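Local coordinates for protein inositol-1-monophosphatase (Nostoc sp., PDB 5ZHH) that probably hydrolyses inositol monophosphates to free inositol and inorganic phosphate, as its family does with the help of divalent metal ions, at residues L8-E13 and R59-Q64; A20-Y25 and T93-Q98; A49-V54 and E70-L75. All coordinates share one frame; numbering follows the deposited sequence.

Contact 1 (L8-E13 and R59-Q64)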
loop_
_atom_site.group_PDB
_atom_site.type_symbol
_atom_site.label_atom_id
_atom_site.label_comp_id
_atom_site.label_asym_id
_atom_site.label_seq_id
_atom_site.Cartn_x
_atom_site.Cartn_y
_atom_site.Cartn_z
ATOM N N LEU A 8 -18.233 5.032 -17.613
ATOM C CA LEU A 8 -17.560 4.496 -16.436
ATOM C C LEU A 8 -16.056 4.749 -16.482
ATOM O O LEU A 8 -15.435 5.027 -15.446
ATOM C CB LEU A 8 -17.863 3.000 -16.321
ATOM C CG LEU A 8 -17.186 2.253 -15.177
ATOM C CD1 LEU A 8 -17.642 2.835 -13.846
ATOM C CD2 LEU A 8 -17.476 0.761 -15.253
ATOM N N ASP A 9 -15.451 4.636 -17.669
ATOM C CA ASP A 9 -14.026 4.920 -17.810
ATOM C C ASP A 9 -13.707 6.343 -17.377
ATOM O O ASP A 9 -12.711 6.585 -16.688
ATOM C CB ASP A 9 -13.573 4.707 -19.260
ATOM C CG ASP A 9 -13.547 3.250 -19.670
ATOM O OD1 ASP A 9 -13.587 2.365 -18.789
ATOM O OD2 ASP A 9 -13.476 2.994 -20.891
ATOM N N ILE A 10 -14.521 7.309 -17.813
ATOM C CA ILE A 10 -14.229 8.709 -17.525
ATOM C C ILE A 10 -14.514 9.031 -16.063
ATOM O O ILE A 10 -13.762 9.771 -15.415
ATOM C CB ILE A 10 -15.028 9.625 -18.468
ATOM C CG1 ILE A 10 -14.578 9.413 -19.910
ATOM C CG2 ILE A 10 -14.846 11.083 -18.070
ATOM C CD1 ILE A 10 -13.095 9.470 -20.081
ATOM N N ALA A 11 -15.605 8.492 -15.520
ATOM C CA ALA A 11 -15.887 8.709 -14.103
ATOM C C ALA A 11 -14.782 8.136 -13.227
ATOM O O ALA A 11 -14.452 8.709 -12.181
ATOM C CB ALA A 11 -17.234 8.089 -13.733
ATOM N N THR A 12 -14.190 7.016 -13.641
ATOM C CA THR A 12 -13.101 6.428 -12.868
ATOM C C THR A 12 -11.894 7.359 -12.837
ATOM O O THR A 12 -11.321 7.620 -11.772
ATOM C CB THR A 12 -12.720 5.066 -13.448
ATOM O OG1 THR A 12 -13.868 4.204 -13.435
ATOM C CG2 THR A 12 -11.619 4.435 -12.622
ATOM N N GLU A 13 -11.498 7.887 -14.000
ATOM C CA GLU A 13 -10.349 8.786 -14.031
ATOM C C GLU A 13 -10.646 10.079 -13.279
ATOM O O GLU A 13 -9.775 10.614 -12.585
ATOM C CB GLU A 13 -9.935 9.068 -15.480
ATOM C CG GLU A 13 -8.855 10.145 -15.663
ATOM C CD GLU A 13 -7.481 9.759 -15.108
ATOM O OE1 GLU A 13 -7.269 8.579 -14.758
ATOM O OE2 GLU A 13 -6.602 10.647 -15.038
ATOM N N ARG A 59 -16.839 17.684 -17.974
ATOM C CA ARG A 59 -17.333 18.589 -19.008
ATOM C C ARG A 59 -16.472 18.531 -20.265
ATOM O O ARG A 59 -16.978 18.780 -21.362
ATOM C CB ARG A 59 -17.424 20.029 -18.487
ATOM C CG ARG A 59 -17.907 20.163 -17.040
ATOM C CD ARG A 59 -18.647 21.431 -16.750
ATOM N NE ARG A 59 -18.121 22.566 -17.506
ATOM C CZ ARG A 59 -18.388 23.840 -17.232
ATOM N NH1 ARG A 59 -19.134 24.162 -16.200
ATOM N NH2 ARG A 59 -17.885 24.807 -17.984
ATOM N N ARG A 60 -15.184 18.198 -20.136
ATOM C CA ARG A 60 -14.337 18.089 -21.325
ATOM C C ARG A 60 -14.687 16.854 -22.148
ATOM O O ARG A 60 -14.678 16.903 -23.384
ATOM C CB ARG A 60 -12.857 18.069 -20.927
ATOM C CG ARG A 60 -11.903 17.767 -22.086
ATOM C CD ARG A 60 -10.456 18.084 -21.737
ATOM N NE ARG A 60 -10.138 17.785 -20.345
ATOM C CZ ARG A 60 -9.820 16.576 -19.900
ATOM N NH1 ARG A 60 -9.779 15.553 -20.742
ATOM N NH2 ARG A 60 -9.546 16.393 -18.614
ATOM N N HIS A 61 -14.988 15.736 -21.486
ATOM C CA HIS A 61 -15.347 14.529 -22.219
ATOM C C HIS A 61 -16.810 14.533 -22.648
ATOM O O HIS A 61 -17.129 14.038 -23.736
ATOM C CB HIS A 61 -15.051 13.289 -21.376
ATOM C CG HIS A 61 -13.589 12.996 -21.227
ATOM N ND1 HIS A 61 -12.892 12.226 -22.132
ATOM C CD2 HIS A 61 -12.695 13.362 -20.277
ATOM C CE1 HIS A 61 -11.630 12.134 -21.749
ATOM N NE2 HIS A 61 -11.483 12.816 -20.628
ATOM N N PHE A 62 -17.701 15.098 -21.832
ATOM C CA PHE A 62 -19.141 15.082 -22.093
ATOM C C PHE A 62 -19.695 16.502 -21.991
ATOM O O PHE A 62 -20.461 16.825 -21.076
ATOM C CB PHE A 62 -19.853 14.141 -21.119
ATOM C CG PHE A 62 -19.215 12.773 -21.014
ATOM C CD1 PHE A 62 -19.188 11.918 -22.105
ATOM C CD2 PHE A 62 -18.651 12.345 -19.823
ATOM C CE1 PHE A 62 -18.605 10.663 -22.010
ATOM C CE2 PHE A 62 -18.070 11.091 -19.721
ATOM C CZ PHE A 62 -18.045 10.252 -20.814
ATOM N N PRO A 63 -19.373 17.361 -22.960
ATOM C CA PRO A 63 -19.803 18.770 -22.863
ATOM C C PRO A 63 -21.309 18.971 -22.863
ATOM O O PRO A 63 -21.770 20.009 -22.374
ATOM C CB PRO A 63 -19.155 19.428 -24.090
ATOM C CG PRO A 63 -18.795 18.313 -25.007
ATOM C CD PRO A 63 -18.599 17.083 -24.183
ATOM N N GLN A 64 -22.086 18.027 -23.392
ATOM C CA GLN A 64 -23.536 18.168 -23.466
ATOM C C GLN A 64 -24.263 17.613 -22.247
ATOM O O GLN A 64 -25.488 17.750 -22.160
ATOM C CB GLN A 64 -24.075 17.509 -24.743
ATOM C CG GLN A 64 -24.028 18.409 -25.985
ATOM C CD GLN A 64 -22.649 18.970 -26.264
ATOM O OE1 GLN A 64 -21.715 18.227 -26.560
ATOM N NE2 GLN A 64 -22.514 20.289 -26.168
#
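I10 reaches from helix 3-25 into the corner formed by H61 and F62 at the end of helix 44-61, and its branches are shared between the two rings. The first interaction is CH-pi: I10 CD1 sits over one face of the H61 ring, 3.5 Å from its centroid and 13° off the normal, with ND1 its closest ring atom at 3.4 Å. With CG1 beside the backbone N (chi1 -64°), the further turn of chi2 (-50°) lets the terminal methyl of I10 settle over the middle of the imidazole. The second interaction is apolar. I10 CB lies 3.6 Å from F62 CE2 and I10 CG1 3.7 Å from F62 CZ, an oblique meeting, while CG2 is wedged between F62 CE2 (3.6 Å) and H61 CD2 (3.8 Å). H61 CB in turn rests over one face of the F62 ring. The two helices run antiparallel and belong to the layered alpha-beta sandwich of the inositol monophosphatase fold; L8 and T12 turn to strands 113-121 and 126-131. F62 is the first residue beyond the helical turns, and its ring also meets F7 edge-to-face and stacks on H65. The polar interactions lie around this apolar centre. H61 NE2 hydrogen-bonds D9 of the second subunit, and R60 forms an intersubunit salt bridge with that same D9 of the second subunit; the set recurs reciprocally across the interface, where I10 packs on its own copy. An alanine in place of H61 would probably leave a gap under I10 CD1 and deprive D9 of the second subunit of one of its partners. Within helix 3-25, L8 O accepts T12 N at 3.0 Å and T12 OG1 at 2.7 Å from opposite faces of its carbonyl plane.

Contact 2 (A20-Y25 and T93-Q98)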
loop_
_atom_site.group_PDB
_atom_site.type_symbol
_atom_site.label_atom_id
_atom_site.label_comp_id
_atom_site.label_asym_id
_atom_site.label_seq_id
_atom_site.Cartn_x
_atom_site.Cartn_y
_atom_site.Cartn_z
ATOM N N ALA A 20 -6.592 12.018 -5.650
ATOM C CA ALA A 20 -5.205 12.419 -5.448
ATOM C C ALA A 20 -5.116 13.835 -4.891
ATOM O O ALA A 20 -4.250 14.132 -4.060
ATOM C CB ALA A 20 -4.435 12.298 -6.764
ATOM N N VAL A 21 -6.001 14.727 -5.341
ATOM C CA VAL A 21 -6.044 16.075 -4.781
ATOM C C VAL A 21 -6.409 16.032 -3.299
ATOM O O VAL A 21 -5.786 16.712 -2.474
ATOM C CB VAL A 21 -7.016 16.953 -5.588
ATOM C CG1 VAL A 21 -7.307 18.238 -4.845
ATOM C CG2 VAL A 21 -6.415 17.256 -6.965
ATOM N N LEU A 22 -7.423 15.237 -2.937
ATOM C CA LEU A 22 -7.804 15.129 -1.532
ATOM C C LEU A 22 -6.665 14.567 -0.689
ATOM O O LEU A 22 -6.449 15.009 0.447
ATOM C CB LEU A 22 -9.057 14.259 -1.379
ATOM C CG LEU A 22 -10.381 14.780 -1.946
ATOM C CD1 LEU A 22 -11.509 13.807 -1.639
ATOM C CD2 LEU A 22 -10.700 16.150 -1.377
ATOM N N GLN A 23 -5.934 13.581 -1.219
ATOM C CA GLN A 23 -4.790 13.039 -0.485
ATOM C C GLN A 23 -3.681 14.070 -0.321
ATOM O O GLN A 23 -2.928 14.018 0.658
ATOM C CB GLN A 23 -4.266 11.760 -1.136
ATOM C CG GLN A 23 -5.109 10.563 -0.745
ATOM C CD GLN A 23 -5.183 10.381 0.778
ATOM O OE1 GLN A 23 -6.254 10.516 1.377
ATOM N NE2 GLN A 23 -4.047 10.082 1.402
ATOM N N GLY A 24 -3.485 14.940 -1.312
ATOM C CA GLY A 24 -2.500 15.997 -1.157
ATOM C C GLY A 24 -2.825 16.945 -0.017
ATOM O O GLY A 24 -1.946 17.325 0.759
ATOM N N TYR A 25 -4.093 17.349 0.089
ATOM C CA TYR A 25 -4.523 18.274 1.136
ATOM C C TYR A 25 -4.555 17.655 2.531
ATOM O O TYR A 25 -4.422 18.379 3.525
ATOM C CB TYR A 25 -5.918 18.808 0.816
ATOM C CG TYR A 25 -5.953 19.992 -0.118
ATOM C CD1 TYR A 25 -5.869 21.285 0.381
ATOM C CD2 TYR A 25 -6.098 19.827 -1.491
ATOM C CE1 TYR A 25 -5.904 22.377 -0.455
ATOM C CE2 TYR A 25 -6.134 20.918 -2.338
ATOM C CZ TYR A 25 -6.037 22.189 -1.814
ATOM O OH TYR A 25 -6.074 23.275 -2.656
ATOM N N THR A 93 -17.206 16.098 7.644
ATOM C CA THR A 93 -16.860 16.101 9.064
ATOM C C THR A 93 -15.696 15.157 9.345
ATOM O O THR A 93 -14.734 15.524 10.034
ATOM C CB THR A 93 -18.086 15.722 9.903
ATOM O OG1 THR A 93 -19.099 16.720 9.749
ATOM C CG2 THR A 93 -17.731 15.612 11.373
ATOM N N ASN A 94 -15.764 13.932 8.806
ATOM C CA ASN A 94 -14.659 12.981 8.929
ATOM C C ASN A 94 -13.364 13.564 8.376
ATOM O O ASN A 94 -12.302 13.456 8.999
ATOM C CB ASN A 94 -14.985 11.683 8.182
ATOM C CG ASN A 94 -15.946 10.787 8.936
ATOM O OD1 ASN A 94 -16.216 10.991 10.123
ATOM N ND2 ASN A 94 -16.471 9.776 8.241
ATOM N N TYR A 95 -13.432 14.156 7.184
ATOM C CA TYR A 95 -12.229 14.697 6.559
ATOM C C TYR A 95 -11.598 15.774 7.426
ATOM O O TYR A 95 -10.378 15.783 7.626
ATOM C CB TYR A 95 -12.561 15.249 5.174
ATOM C CG TYR A 95 -11.343 15.649 4.374
ATOM C CD1 TYR A 95 -10.649 14.711 3.624
ATOM C CD2 TYR A 95 -10.898 16.969 4.358
ATOM C CE1 TYR A 95 -9.537 15.069 2.885
ATOM C CE2 TYR A 95 -9.787 17.336 3.616
ATOM C CZ TYR A 95 -9.114 16.379 2.887
ATOM O OH TYR A 95 -8.005 16.721 2.151
ATOM N N ALA A 96 -12.420 16.676 7.974
ATOM C CA ALA A 96 -11.905 17.736 8.836
ATOM C C ALA A 96 -11.178 17.176 10.053
ATOM O O ALA A 96 -10.236 17.800 10.555
ATOM C CB ALA A 96 -13.046 18.658 9.271
ATOM N N HIS A 97 -11.596 16.011 10.543
ATOM C CA HIS A 97 -10.964 15.371 11.689
ATOM C C HIS A 97 -9.925 14.330 11.285
ATOM O O HIS A 97 -9.318 13.704 12.161
ATOM C CB HIS A 97 -12.034 14.709 12.571
ATOM C CG HIS A 97 -12.904 15.679 13.314
ATOM N ND1 HIS A 97 -12.656 16.055 14.617
ATOM C CD2 HIS A 97 -14.020 16.349 12.936
ATOM C CE1 HIS A 97 -13.583 16.910 15.011
ATOM N NE2 HIS A 97 -14.421 17.109 14.009
ATOM N N GLN A 98 -9.702 14.138 9.981
ATOM C CA GLN A 98 -8.908 13.024 9.455
ATOM C C GLN A 98 -9.434 11.676 9.924
ATOM O O GLN A 98 -8.671 10.719 10.055
ATOM C CB GLN A 98 -7.410 13.135 9.764
ATOM C CG GLN A 98 -6.707 14.306 9.111
ATOM C CD GLN A 98 -6.318 15.387 10.082
ATOM O OE1 GLN A 98 -7.155 16.170 10.535
ATOM N NE2 GLN A 98 -5.027 15.441 10.410
#
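Y95 points its phenol out of helix 92-97 to the last turns of helix 3-25, where the hydroxyl is the donor in a hydrogen bond to L22 O (OH to O, 2.9 Å). The oxygen is met on a lone pair, in the carbonyl plane, with a C=O to donor angle of 131°, and it lies at the edge of the Y95 ring, near the ring plane. CG of Y95 stands anti to the backbone N (chi1 -172°), which throws the ring straight across the gap between the helices. The close side of the contact is this phenol end: Y25 CB comes to 3.2 Å from Y95 OH. L22 adds a looser apolar touch, its CB 4.4 Å from Y95 CE1, and the Y95 ring is hemmed in by L89 and A46 and meets F102 edge-to-face. The other side opens to solvent. Y25 is exposed and its ring leads away from Y95, and Q98, with positive phi, forms a Schellman motif after the last turn, at the surface. This short helix overlaps the end of the family's DPLDGTTN signature, and N94 and H97 hydrogen-bond R186 and Q183 of the third subunit. One directional bond thus ties the two helices over an otherwise small interface; because L22 O lies near the C-terminal end of its helix, the helix dipole probably makes it a stronger acceptor.

Contact 3 (A49-V54 and E70-L75); sequences ASEAVV and EESGKL
The carboxylate of E51 presses against the turn E71-S72, its two oxygens dividing the work. OE1 of E51 lies 3.3 Å from S72 CB and 3.3 Å from S72 N, and OE2 stands 3.5 Å from E71 CB, while the carboxyl carbon E51 CD is 3.6 Å from S72 OG. E51 and E71 cross at about a right angle. The side chain of E71 is bent at chi2 (57°), which carries its acid group off, so that E71 OE2 ends 6.0 Å from E51 OE1 and the two carboxylate planes stand 36° apart. A water accepts from E71 N at 2.7 Å; its approach to E51 OE2 is too short to be trusted. Segment 70-72 has helical backbone angles without regular helical bonds and forms the turn of a beta-hairpin between strands 66-69 and 73-75, the latter an outermost strand of the eight-stranded mixed sheet. G73 leaves the turn with positive phi (80°), and beyond it L75 exchanges backbone bonds with I67. In relatives the first glutamate of this Glu-Glu pair is a metal ligand, so E70 probably has that place here. Further out, E71 and S72 also lean on K48 and L55 of helix 44-61, about one turn before and one turn after E51. The extended chain of E51 is flanked by A69 and P88, placing its acid over the hairpin turn, and its neighbour S50 donates its side-chain hydroxyl to P88 O, fastening the helix to strand 82-90.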
loop_
_atom_site.group_PDB
_atom_site.type_symbol
_atom_site.label_atom_id
_atom_site.label_comp_id
_atom_site.label_asym_id
_atom_site.label_seq_id
_atom_site.Cartn_x
_atom_site.Cartn_y
_atom_site.Cartn_z
ATOM N N ALA A 49 -11.165 22.166 -4.460
ATOM C CA ALA A 49 -10.166 21.731 -5.430
ATOM C C ALA A 49 -10.553 20.396 -6.054
ATOM O O ALA A 49 -10.316 20.163 -7.245
ATOM C CB ALA A 49 -8.793 21.638 -4.768
ATOM N N SER A 50 -11.145 19.505 -5.259
ATOM C CA SER A 50 -11.604 18.227 -5.791
ATOM C C SER A 50 -12.712 18.432 -6.816
ATOM O O SER A 50 -12.685 17.834 -7.898
ATOM C CB SER A 50 -12.088 17.334 -4.648
ATOM O OG SER A 50 -12.724 16.163 -5.138
ATOM N N GLU A 51 -13.673 19.303 -6.504
ATOM C CA GLU A 51 -14.787 19.556 -7.417
ATOM C C GLU A 51 -14.305 20.124 -8.748
ATOM O O GLU A 51 -14.794 19.723 -9.811
ATOM C CB GLU A 51 -15.790 20.510 -6.765
ATOM C CG GLU A 51 -16.989 20.838 -7.642
ATOM C CD GLU A 51 -18.053 21.646 -6.917
ATOM O OE1 GLU A 51 -18.072 22.883 -7.077
ATOM O OE2 GLU A 51 -18.871 21.048 -6.191
ATOM N N ALA A 52 -13.362 21.070 -8.710
ATOM C CA ALA A 52 -12.847 21.649 -9.949
ATOM C C ALA A 52 -12.225 20.582 -10.843
ATOM O O ALA A 52 -12.416 20.597 -12.064
ATOM C CB ALA A 52 -11.828 22.747 -9.639
ATOM N N VAL A 53 -11.484 19.643 -10.248
ATOM C CA VAL A 53 -10.883 18.554 -11.016
ATOM C C VAL A 53 -11.964 17.674 -11.638
ATOM O O VAL A 53 -11.881 17.303 -12.815
ATOM C CB VAL A 53 -9.928 17.738 -10.128
ATOM C CG1 VAL A 53 -9.577 16.417 -10.786
ATOM C CG2 VAL A 53 -8.673 18.534 -9.850
ATOM N N VAL A 54 -12.982 17.307 -10.852
ATOM C CA VAL A 54 -14.052 16.454 -11.371
ATOM C C VAL A 54 -14.799 17.155 -12.499
ATOM O O VAL A 54 -15.040 16.575 -13.565
ATOM C CB VAL A 54 -15.020 16.043 -10.247
ATOM C CG1 VAL A 54 -16.169 15.240 -10.834
ATOM C CG2 VAL A 54 -14.307 15.218 -9.196
ATOM N N GLU A 70 -23.527 19.965 -4.887
ATOM C CA GLU A 70 -23.941 20.850 -3.802
ATOM C C GLU A 70 -23.371 22.254 -3.975
ATOM O O GLU A 70 -24.107 23.245 -3.895
ATOM C CB GLU A 70 -23.522 20.270 -2.449
ATOM C CG GLU A 70 -23.890 21.152 -1.262
ATOM C CD GLU A 70 -23.601 20.487 0.072
ATOM O OE1 GLU A 70 -22.711 19.612 0.126
ATOM O OE2 GLU A 70 -24.271 20.839 1.067
ATOM N N GLU A 71 -22.063 22.361 -4.209
ATOM C CA GLU A 71 -21.417 23.671 -4.228
ATOM C C GLU A 71 -21.642 24.391 -5.554
ATOM O O GLU A 71 -22.180 25.504 -5.587
ATOM C CB GLU A 71 -19.922 23.517 -3.942
ATOM C CG GLU A 71 -19.188 24.850 -3.867
ATOM C CD GLU A 71 -19.800 25.779 -2.817
ATOM O OE1 GLU A 71 -20.002 25.316 -1.654
ATOM O OE2 GLU A 71 -20.118 26.955 -3.164
ATOM N N SER A 72 -21.239 23.766 -6.660
ATOM C CA SER A 72 -21.417 24.374 -7.973
ATOM C C SER A 72 -22.878 24.457 -8.388
ATOM O O SER A 72 -23.194 25.178 -9.340
ATOM C CB SER A 72 -20.617 23.601 -9.024
ATOM O OG SER A 72 -20.964 22.228 -9.023
ATOM N N GLY A 73 -23.769 23.750 -7.700
ATOM C CA GLY A 73 -25.187 23.855 -7.972
ATOM C C GLY A 73 -25.646 23.053 -9.170
ATOM O O GLY A 73 -25.180 21.933 -9.408
ATOM N N LYS A 74 -26.567 23.628 -9.936
ATOM C CA LYS A 74 -27.166 22.965 -11.085
ATOM C C LYS A 74 -26.573 23.540 -12.361
ATOM O O LYS A 74 -26.723 24.733 -12.637
ATOM C CB LYS A 74 -28.682 23.132 -11.080
ATOM C CG LYS A 74 -29.326 22.639 -9.812
ATOM C CD LYS A 74 -30.799 22.979 -9.781
ATOM C CE LYS A 74 -31.446 22.428 -8.525
ATOM N NZ LYS A 74 -32.909 22.692 -8.492
ATOM N N LEU A 75 -25.921 22.688 -13.137
ATOM C CA LEU A 75 -25.249 23.073 -14.369
ATOM C C LEU A 75 -25.950 22.422 -15.551
ATOM O O LEU A 75 -25.991 21.191 -15.654
ATOM C CB LEU A 75 -23.793 22.640 -14.330
ATOM C CG LEU A 75 -23.011 22.766 -15.638
ATOM C CD1 LEU A 75 -23.106 24.177 -16.258
ATOM C CD2 LEU A 75 -21.606 22.383 -15.313
HETATM O O HOH W 1 -20.221 20.332 -4.286
#

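Helix 3-25 opens the chain and takes part in two of the contacts: its early turns enter contact 1 and its last turns contact 2. Contact 1 closes when the chain reaches the end of helix 44-61. Contact 3, begun midway along that helix at 49-54, closes at 70-75, the turn and second strand of the hairpin that begins at strand 66-69, and contact 2 closes last, at helix 92-97. Contact 3 is therefore nested inside the loop of contact 2, while contact 1 crosses both. Contacts 2 and 3 meet where V21, L22 and Y25 pack on A49 and S50; contacts 1 and 3 touch through R59 and L75. Together they join the antiparallel helix pair to the edge of the large sheet and to helix 92-97.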